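Local coordinates for hypothetical protein, IPT/TIG domain protein (Bacteroides ovatus, PDB 4HW6) that is of unknown function but, with an IPT/TIG domain joined to a six-bladed beta-propeller, probably serves as an auxiliary protein in carbohydrate or other nutrient binding, at residues A408-K412 with R413-Y417. Residues are numbered along the deposited sequence; the frame is centred on the assembly and turned at random.
Sequences AYDMK and RKCFY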
loop_
_atom_site.group_PDB
_atom_site.type_symbol
_atom_site.label_atom_id
_atom_site.label_comp_id
_atom_site.label_asym_id
_atom_site.label_seq_id
_atom_site.Cartn_x
_atom_site.Cartn_y
_atom_site.Cartn_z
ATOM N N ALA A 408 -1.972 -2.204 2.516
ATOM C CA ALA A 408 -0.714 -1.755 3.109
ATOM C C ALA A 408 0.049 -0.904 2.098
ATOM O O ALA A 408 -0.124 -1.070 0.879
ATOM C CB ALA A 408 0.120 -2.950 3.563
ATOM N N TYR A 409 0.824 0.061 2.587
ATOM C CA TYR A 409 1.654 0.872 1.718
ATOM C C TYR A 409 3.106 0.622 2.042
ATOM O O TYR A 409 3.542 0.823 3.177
ATOM C CB TYR A 409 1.321 2.374 1.837
ATOM C CG TYR A 409 2.105 3.167 0.824
ATOM C CD1 TYR A 409 1.762 3.148 -0.526
ATOM C CD2 TYR A 409 3.223 3.882 1.195
ATOM C CE1 TYR A 409 2.507 3.840 -1.463
ATOM C CE2 TYR A 409 3.958 4.603 0.254
ATOM C CZ TYR A 409 3.588 4.570 -1.077
ATOM O OH TYR A 409 4.364 5.260 -2.007
ATOM N N ASP A 410 3.848 0.197 1.029
ATOM C CA ASP A 410 5.253 -0.126 1.138
ATOM C C ASP A 410 6.022 1.132 0.779
ATOM O O ASP A 410 6.127 1.488 -0.400
ATOM C CB ASP A 410 5.552 -1.254 0.166
ATOM C CG ASP A 410 6.968 -1.783 0.254
ATOM O OD1 ASP A 410 7.897 -1.045 0.665
ATOM O OD2 ASP A 410 7.139 -2.957 -0.156
HETATM N N MSE A 411 6.525 1.833 1.790
HETATM C CA MSE A 411 7.272 3.076 1.567
HETATM C C MSE A 411 8.618 2.809 0.893
HETATM O O MSE A 411 9.132 3.641 0.135
HETATM C CB MSE A 411 7.475 3.818 2.890
HETATM C CG MSE A 411 6.190 4.358 3.512
HETATM SE SE MSE A 411 6.572 5.542 5.010
HETATM C CE MSE A 411 8.190 6.320 4.319
ATOM N N LYS A 412 9.201 1.649 1.161
ATOM C CA LYS A 412 10.501 1.339 0.584
ATOM C C LYS A 412 10.398 1.090 -0.921
ATOM O O LYS A 412 11.223 1.557 -1.709
ATOM C CB LYS A 412 11.126 0.132 1.287
ATOM C CG LYS A 412 12.492 -0.257 0.765
ATOM C CD LYS A 412 13.276 -1.102 1.759
ATOM C CE LYS A 412 12.878 -2.566 1.731
ATOM N NZ LYS A 412 13.710 -3.344 2.696
ATOM N N ARG A 413 9.386 0.351 -1.321
ATOM C CA ARG A 413 9.219 -0.035 -2.725
ATOM C C ARG A 413 8.195 0.843 -3.448
ATOM O O ARG A 413 7.913 0.604 -4.623
ATOM C CB ARG A 413 8.827 -1.506 -2.815
ATOM C CG ARG A 413 9.819 -2.413 -2.101
ATOM C CD ARG A 413 9.521 -3.899 -2.229
ATOM N NE ARG A 413 10.493 -4.678 -1.457
ATOM C CZ ARG A 413 10.465 -4.861 -0.135
ATOM N NH1 ARG A 413 9.490 -4.371 0.602
ATOM N NH2 ARG A 413 11.436 -5.554 0.459
ATOM N N LYS A 414 7.640 1.822 -2.728
ATOM C CA LYS A 414 6.674 2.806 -3.248
ATOM C C LYS A 414 5.497 2.164 -3.992
ATOM O O LYS A 414 5.279 2.418 -5.166
ATOM C CB LYS A 414 7.367 3.823 -4.163
ATOM C CG LYS A 414 8.545 4.568 -3.545
ATOM C CD LYS A 414 8.155 5.424 -2.356
ATOM C CE LYS A 414 9.326 6.319 -1.934
ATOM N NZ LYS A 414 9.460 6.455 -0.450
ATOM N N CYS A 415 4.738 1.338 -3.287
ATOM C CA CYS A 415 3.589 0.645 -3.881
ATOM C C CYS A 415 2.600 0.264 -2.810
ATOM O O CYS A 415 2.962 0.161 -1.634
ATOM C CB CYS A 415 4.071 -0.600 -4.642
ATOM S SG CYS A 415 4.926 -1.823 -3.608
ATOM N N PHE A 416 1.339 0.094 -3.204
ATOM C CA PHE A 416 0.337 -0.481 -2.338
ATOM C C PHE A 416 0.252 -1.999 -2.553
ATOM O O PHE A 416 0.400 -2.477 -3.694
ATOM C CB PHE A 416 -1.051 0.062 -2.651
ATOM C CG PHE A 416 -1.250 1.505 -2.300
ATOM C CD1 PHE A 416 -0.980 2.491 -3.217
ATOM C CD2 PHE A 416 -1.730 1.864 -1.048
ATOM C CE1 PHE A 416 -1.177 3.825 -2.905
ATOM C CE2 PHE A 416 -1.923 3.208 -0.729
ATOM C CZ PHE A 416 -1.655 4.170 -1.654
ATOM N N TYR A 417 -0.063 -2.730 -1.485
ATOM C CA TYR A 417 -0.525 -4.129 -1.581
ATOM C C TYR A 417 -1.989 -4.138 -1.158
ATOM O O TYR A 417 -2.353 -3.508 -0.155
ATOM C CB TYR A 417 0.299 -5.105 -0.713
ATOM C CG TYR A 417 1.763 -5.011 -1.024
ATOM C CD1 TYR A 417 2.240 -5.290 -2.302
ATOM C CD2 TYR A 417 2.669 -4.600 -0.055
ATOM C CE1 TYR A 417 3.575 -5.124 -2.609
ATOM C CE2 TYR A 417 4.004 -4.455 -0.347
ATOM C CZ TYR A 417 4.457 -4.726 -1.618
ATOM O OH TYR A 417 5.787 -4.541 -1.897
#
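The carboxylate of Asp410 ties Arg413 and Tyr417 to the turn through both its oxygens. Asp410 OD2 takes two donors: Tyr417 OH reaches it on the anti side at 2.7 Å, and Arg413 NH1 arrives on the syn side at 2.8 Å in a salt bridge. OD2 of Asp410 lies in the plane of the Arg413 guanidinium, while the carboxylate plane itself stands 76° to it. Asp410 OD1 accepts the backbone N of Arg413 at 2.8 Å, from well above the carboxylate plane. With CG anti to the backbone N (chi1 -175°), the carboxylate swings forward over the turn, where all three donors meet it. Lost with an alanine here, the carboxylate would probably leave the Tyr417 hydroxyl and Arg413 NH1 without their shared acceptor and the Arg413 backbone N without its OD1 partner.

On the other side of the sheet, Tyr409 points an edge at Phe416 in a T-shaped pair, CD1 standing over the centre of the phenylalanine ring, with centroids 4.8 Å apart. The strands beneath are 404-410 and 415-420, an antiparallel hairpin in one blade of the propeller, and 404-410 is one of the two edge strands of its five-stranded sheet. Backbone bonds join Ala408 to Tyr417 and Asp410 to Cys415, while Tyr409 and Phe416 form the non-hydrogen-bonded pair between them. Lys414 and Cys415 both face Asp410, a G1 beta bulge, and Lys414 bends back so that Lys414 NZ hydrogen-bonds the backbone O of Met411, a selenomethionine, at 2.9 Å.

Farther out, Lys412 CE lies over one face of the Arg413 guanidinium. Lys412 NZ and Arg413 NH2 both form salt bridges with Asp153 OD1, and Arg413 NH1 also bonds Tyr152 O. Phe114 stacks on Tyr417, while Ile341 and Val343 of strand 337-344 pack against Tyr409 and Phe416.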